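PDB 1M6E: S-adenosyl-L-methionine:salicylic acid carboxyl methyltransferase from Clarkia breweri, which transfers the methyl group of S-adenosyl-L-methionine to the carboxyl group of salicylic acid, giving the volatile ester methyl salicylate. Local coordinates for the 2-hydroxybenzoic acid site and the interface of chains A and B. Sequence-based numbering; all coordinates share one arbitrary frame. Chains: chain A/B, S-adenosyl-L-methionine:salicylic acid carboxyl methyltransferase.

Contact 1 is the salicylate pocket within chain A, and contact 2 is part of the two-fold interface between chains A and B; the centres of their C-alpha atoms lie about 24 Å apart. They share neither residues nor secondary-structure elements: the pocket draws on helices 23-31 and 303-320 and strand 346-355, the interface on strands 91-98 and 121-127 and helix 104-108. A connection may run through the cofactor site, because A:Asp98 at the end of strand 91-98 and A:Ser129 to A:Tyr131, just beyond strand 121-127, bind S-adenosyl-L-methionine. Each subunit carries its own pocket, and the residues described in contact 1 all come from chain A.

Contact 1: the 2-hydroxybenzoic acid site. Residues chain A 10, 25, 147, 150-151, 226, 255, 308, 311, 347. With SAL (2-hydroxybenzoic acid), chain C.
The flat ring of the substrate salicylic acid (2-hydroxybenzoic acid, SAL) is clamped between methionines in the active-site pocket. Over one face comes A:Met308, whose sulphur SD stands 3.5 Å from SAL C4, and A:Val311 covers the carboxyl end of that same face, its CG1 branch 3.6 Å from the carboxyl carbon SAL C1'. Against the opposite face A:Met150 brings its terminal methyl CE, 4.1 Å from SAL C2, with the aromatic side chain of A:Tyr147 also on that side. A:Phe347, from strand 346-355, closes the far end of the ring, its CE2 3.9 Å from SAL C4. Around the phenol oxygen O2 gather the benzo rims of A:Trp151 and A:Trp226 and the ring of A:Tyr255, which is poorly ordered. The A:Tyr255 ring also reaches over one face of the A:Trp151 indole and meets the edge of the A:Trp226 indole, while A:Met308 CE lies over a face of A:Trp226, so the wall is itself interlocked.

Both methionine chains are bent. A:Met308 has CG anti to its carbonyl carbon and turns at chi2 and again at chi3, which lays SD over the ring; A:Met150 takes the crowded first torsion, CG between the backbone N and carbonyl carbon (chi1 70°).

The protein hides 260 of the 263 Å² of the ligand; such a close-fitting slot would favour a flat aromatic acid and may hold its carboxyl group in place for methylation. At that end A:Gln25, on helix 23-31, directs its amide nitrogen NE2 to the carboxyl oxygen SAL O1' at 3.3 Å, a polar approach rather than an assigned hydrogen bond. A:Lys10 passes nearby with CE, and if its amine is charged it might favour the carboxylate form, though from a distance. The carboxyl oxygen SAL O2' is held by the indole N-H of A:Trp151: NE1 donates to it over 2.8 Å in a bent bond (128° at the hydrogen), with SAL O2' lying 26° out of the indole plane.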
# COMPACT_ATOMS: atom_id res chain seq x y z
N LYS A 10 10.21 10.77 -0.98
CA LYS A 10 11.14 11.21 0.06
C LYS A 10 11.95 10.00 0.38
O LYS A 10 11.50 8.90 0.06
CB LYS A 10 10.37 11.67 1.29
CG LYS A 10 9.26 12.67 1.01
CD LYS A 10 9.76 14.06 1.08
CE LYS A 10 9.12 14.88 0.03
NZ LYS A 10 9.64 14.25 -1.18
N GLN A 25 8.08 19.37 9.57
CA GLN A 25 6.75 19.21 8.99
C GLN A 25 5.84 18.66 10.09
O GLN A 25 4.61 18.79 10.03
CB GLN A 25 6.78 18.28 7.77
CG GLN A 25 8.03 17.44 7.67
CD GLN A 25 9.10 18.11 6.87
OE1 GLN A 25 10.26 18.17 7.28
NE2 GLN A 25 8.72 18.63 5.70
N TYR A 147 2.35 20.06 3.82
CA TYR A 147 3.51 20.17 2.95
C TYR A 147 3.63 19.28 1.71
O TYR A 147 4.71 18.74 1.40
CB TYR A 147 4.77 20.01 3.80
CG TYR A 147 5.18 21.25 4.53
CD1 TYR A 147 6.52 21.58 4.63
CD2 TYR A 147 4.24 22.11 5.10
CE1 TYR A 147 6.93 22.74 5.27
CE2 TYR A 147 4.64 23.28 5.76
CZ TYR A 147 5.99 23.59 5.84
OH TYR A 147 6.46 24.72 6.46
N MET A 150 2.43 21.97 -2.59
CA MET A 150 3.23 22.93 -3.32
C MET A 150 3.96 22.19 -4.42
O MET A 150 4.49 22.80 -5.35
CB MET A 150 4.27 23.61 -2.43
CG MET A 150 5.36 22.71 -2.02
SD MET A 150 4.93 21.93 -0.48
CE MET A 150 6.31 22.45 0.47
N TRP A 151 4.01 20.87 -4.33
CA TRP A 151 4.66 20.09 -5.36
C TRP A 151 3.83 20.17 -6.60
O TRP A 151 2.58 20.08 -6.56
CB TRP A 151 4.83 18.66 -4.92
CG TRP A 151 5.92 18.53 -3.98
CD1 TRP A 151 5.84 18.15 -2.68
CD2 TRP A 151 7.31 18.70 -4.26
NE1 TRP A 151 7.08 18.07 -2.14
CE2 TRP A 151 8.01 18.40 -3.08
CE3 TRP A 151 8.03 19.08 -5.40
CZ2 TRP A 151 9.42 18.45 -2.99
CZ3 TRP A 151 9.44 19.13 -5.32
CH2 TRP A 151 10.12 18.81 -4.12
N TRP A 226 16.76 26.56 -1.82
CA TRP A 226 17.02 25.98 -3.14
C TRP A 226 18.17 26.79 -3.68
O TRP A 226 19.17 26.23 -4.14
CB TRP A 226 15.79 26.10 -4.02
CG TRP A 226 14.66 25.19 -3.56
CD1 TRP A 226 13.38 25.57 -3.32
CD2 TRP A 226 14.69 23.76 -3.41
NE1 TRP A 226 12.61 24.47 -3.06
CE2 TRP A 226 13.38 23.35 -3.11
CE3 TRP A 226 15.70 22.78 -3.52
CZ2 TRP A 226 13.03 22.00 -2.91
CZ3 TRP A 226 15.36 21.44 -3.32
CH2 TRP A 226 14.03 21.06 -3.02
N TYR A 255 7.75 23.07 -7.90
CA TYR A 255 6.75 23.32 -6.92
C TYR A 255 6.74 24.83 -6.82
O TYR A 255 7.68 25.45 -7.31
CB TYR A 255 7.12 22.55 -5.62
CG TYR A 255 8.18 23.13 -4.72
CD1 TYR A 255 7.97 23.18 -3.35
CD2 TYR A 255 9.29 23.77 -5.23
CE1 TYR A 255 8.81 23.87 -2.50
CE2 TYR A 255 10.15 24.47 -4.39
CZ TYR A 255 9.89 24.53 -3.03
OH TYR A 255 10.64 25.36 -2.22
N MET A 308 16.38 18.55 4.00
CA MET A 308 16.36 18.90 2.59
C MET A 308 17.03 17.82 1.77
O MET A 308 16.99 17.85 0.54
CB MET A 308 17.04 20.26 2.39
CG MET A 308 16.12 21.42 2.72
SD MET A 308 14.66 21.38 1.64
CE MET A 308 15.42 21.46 -0.03
N VAL A 311 14.38 15.07 1.45
CA VAL A 311 13.34 15.67 0.62
C VAL A 311 13.72 15.76 -0.87
O VAL A 311 12.85 15.65 -1.74
CB VAL A 311 13.01 17.11 1.17
CG1 VAL A 311 12.14 17.88 0.22
CG2 VAL A 311 12.35 17.00 2.53
N PHE A 347 10.10 29.58 7.13
CA PHE A 347 9.21 29.26 6.02
C PHE A 347 7.81 29.82 6.31
O PHE A 347 7.47 30.07 7.45
CB PHE A 347 9.02 27.74 5.85
CG PHE A 347 10.30 26.95 5.64
CD1 PHE A 347 10.86 26.22 6.69
CD2 PHE A 347 10.85 26.80 4.38
CE1 PHE A 347 11.94 25.36 6.47
CE2 PHE A 347 11.92 25.94 4.17
CZ PHE A 347 12.46 25.22 5.21
C1' SAL C . 9.01 19.30 1.32
O1' SAL C . 8.72 18.70 2.37
O2' SAL C . 8.53 18.78 0.17
C1 SAL C . 9.87 20.55 1.39
C2 SAL C . 10.28 21.33 0.22
C3 SAL C . 11.08 22.48 0.42
C4 SAL C . 11.52 22.92 1.70
C5 SAL C . 11.15 22.20 2.85
C6 SAL C . 10.29 20.96 2.69
O2 SAL C . 9.96 21.05 -1.08

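Contact 2: the interface of chains A and B. Residues chain A 95, 108, 123-127; chain B 95, 104, 108, 123-127.
Prolines laid on phenylalanine rings form the apolar centre. B:Pro127 sets its CG over one face of the A:Phe108 ring, 3.6 Å from the centroid in a CH-pi contact, offset toward the rim, and A:Pro127 does the same to B:Phe108. Each pair crosses at about a right angle. The CD1-CE1 side of A:Phe108 is directed into the face of B:Phe104, with planes perpendicular and centroids 5.2 Å apart. The two Phe108 rings approach each other at their CE1 atoms, 4.1 Å apart, and the backbone oxygen of B:Phe104 lies over the B:Phe108 face that A:Pro127 leaves.

Farther out, A:Asn124 runs alongside B:Val126, both pointing the same way, and its amide crosses the B:Phe95 ring obliquely, the planes 54° apart. A:Asn124 CG lies 4.1 Å from B:Phe95 CE2.

The polar link is made by backbone: A:Gly125 N donates to B:Gly125 O at 3.0 Å, and the reciprocal bond completes an antiparallel bridge. Both bonds are nearly straight (162° at the hydrogen) and lie in the carbonyl plane, a good geometry for a short exchange between strands.

Whether this pairing is the functional dimer the structure alone does not show. In each subunit of this Rossmann-fold enzyme, strand 121-127 brings the Gly125 bridge to the two-fold axis, flanked by strand 91-98 with Phe95 and helix 104-108 with Phe108.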
# COMPACT_ATOMS: atom_id res chain seq x y z
N PHE A 95 -7.50 6.72 4.32
CA PHE A 95 -6.87 6.64 3.02
C PHE A 95 -5.56 7.41 2.99
O PHE A 95 -5.59 8.65 3.01
CB PHE A 95 -7.83 7.18 1.98
CG PHE A 95 -8.98 6.28 1.71
CD1 PHE A 95 -10.22 6.54 2.24
CD2 PHE A 95 -8.79 5.10 0.99
CE1 PHE A 95 -11.27 5.63 2.07
CE2 PHE A 95 -9.81 4.19 0.82
CZ PHE A 95 -11.05 4.45 1.35
N PHE A 108 2.84 0.32 6.15
CA PHE A 108 2.08 -0.88 6.41
C PHE A 108 2.78 -1.76 7.43
O PHE A 108 2.12 -2.49 8.21
CB PHE A 108 1.87 -1.64 5.10
CG PHE A 108 0.94 -0.94 4.15
CD1 PHE A 108 0.82 -1.36 2.84
CD2 PHE A 108 0.24 0.22 4.56
CE1 PHE A 108 0.03 -0.65 1.94
CE2 PHE A 108 -0.53 0.92 3.68
CZ PHE A 108 -0.64 0.49 2.35
N ILE A 123 -7.18 0.95 7.66
CA ILE A 123 -6.25 1.74 6.86
C ILE A 123 -6.07 1.24 5.44
O ILE A 123 -5.97 0.04 5.21
CB ILE A 123 -4.88 1.86 7.50
CG1 ILE A 123 -4.99 2.72 8.76
CG2 ILE A 123 -3.89 2.49 6.52
CD1 ILE A 123 -3.74 2.87 9.53
N ASN A 124 -6.02 2.18 4.51
CA ASN A 124 -5.88 1.88 3.10
C ASN A 124 -4.87 2.83 2.46
O ASN A 124 -4.97 4.05 2.64
CB ASN A 124 -7.22 2.04 2.37
CG ASN A 124 -8.34 1.22 3.00
OD1 ASN A 124 -8.26 -0.00 3.08
ND2 ASN A 124 -9.40 1.89 3.44
N GLY A 125 -3.91 2.27 1.73
CA GLY A 125 -2.93 3.07 0.99
C GLY A 125 -3.45 3.27 -0.44
O GLY A 125 -3.83 2.31 -1.08
N VAL A 126 -3.51 4.50 -0.93
CA VAL A 126 -4.02 4.81 -2.28
C VAL A 126 -2.92 5.39 -3.16
O VAL A 126 -2.70 6.59 -3.18
CB VAL A 126 -5.08 5.90 -2.18
CG1 VAL A 126 -5.50 6.30 -3.55
CG2 VAL A 126 -6.22 5.43 -1.35
N PRO A 127 -2.21 4.55 -3.94
CA PRO A 127 -1.16 5.19 -4.75
C PRO A 127 -1.62 6.01 -5.98
O PRO A 127 -2.45 5.55 -6.77
CB PRO A 127 -0.25 4.02 -5.11
CG PRO A 127 -1.22 2.89 -5.24
CD PRO A 127 -2.19 3.09 -4.08
N PHE B 95 -9.82 -3.19 -3.68
CA PHE B 95 -9.11 -3.38 -2.43
C PHE B 95 -8.22 -4.60 -2.48
O PHE B 95 -8.73 -5.73 -2.48
CB PHE B 95 -10.13 -3.52 -1.31
CG PHE B 95 -10.82 -2.24 -0.97
CD1 PHE B 95 -12.10 -1.99 -1.41
CD2 PHE B 95 -10.13 -1.24 -0.29
CE1 PHE B 95 -12.69 -0.75 -1.18
CE2 PHE B 95 -10.70 -0.01 -0.05
CZ PHE B 95 -11.98 0.24 -0.50
N PHE B 104 3.61 -4.53 -1.31
CA PHE B 104 2.65 -3.56 -1.82
C PHE B 104 3.33 -2.56 -2.72
O PHE B 104 2.75 -2.13 -3.70
CB PHE B 104 1.92 -2.88 -0.68
CG PHE B 104 0.87 -3.75 -0.04
CD1 PHE B 104 1.18 -4.56 1.03
CD2 PHE B 104 -0.41 -3.83 -0.58
CE1 PHE B 104 0.24 -5.42 1.55
CE2 PHE B 104 -1.35 -4.70 -0.07
CZ PHE B 104 -1.04 -5.49 0.99
N PHE B 108 2.04 -1.31 -6.33
CA PHE B 108 1.80 0.09 -6.55
C PHE B 108 2.71 0.64 -7.63
O PHE B 108 2.34 1.58 -8.37
CB PHE B 108 1.99 0.85 -5.24
CG PHE B 108 0.93 0.56 -4.22
CD1 PHE B 108 1.08 0.98 -2.91
CD2 PHE B 108 -0.19 -0.23 -4.56
CE1 PHE B 108 0.14 0.61 -1.95
CE2 PHE B 108 -1.11 -0.58 -3.62
CZ PHE B 108 -0.95 -0.17 -2.29
N ILE B 123 -7.50 2.04 -7.11
CA ILE B 123 -6.91 0.94 -6.37
C ILE B 123 -6.44 1.31 -4.98
O ILE B 123 -5.87 2.37 -4.77
CB ILE B 123 -5.74 0.30 -7.11
CG1 ILE B 123 -6.27 -0.42 -8.34
CG2 ILE B 123 -5.01 -0.67 -6.19
CD1 ILE B 123 -5.23 -1.04 -9.20
N ASN B 124 -6.70 0.41 -4.04
CA ASN B 124 -6.35 0.61 -2.65
C ASN B 124 -5.75 -0.66 -2.07
O ASN B 124 -6.33 -1.74 -2.22
CB ASN B 124 -7.59 0.98 -1.82
CG ASN B 124 -8.34 2.18 -2.38
OD1 ASN B 124 -7.80 3.28 -2.48
ND2 ASN B 124 -9.61 1.98 -2.73
N GLY B 125 -4.60 -0.53 -1.41
CA GLY B 125 -3.96 -1.66 -0.73
C GLY B 125 -4.42 -1.66 0.73
O GLY B 125 -4.35 -0.65 1.38
N VAL B 126 -4.91 -2.79 1.24
CA VAL B 126 -5.41 -2.89 2.63
C VAL B 126 -4.56 -3.86 3.44
O VAL B 126 -4.83 -5.06 3.46
CB VAL B 126 -6.81 -3.47 2.63
CG1 VAL B 126 -7.26 -3.70 4.02
CG2 VAL B 126 -7.74 -2.58 1.87
N PRO B 127 -3.53 -3.38 4.15
CA PRO B 127 -2.76 -4.40 4.90
C PRO B 127 -3.41 -4.98 6.17
O PRO B 127 -3.93 -4.25 7.00
CB PRO B 127 -1.43 -3.67 5.18
CG PRO B 127 -1.87 -2.26 5.35
CD PRO B 127 -2.92 -2.04 4.27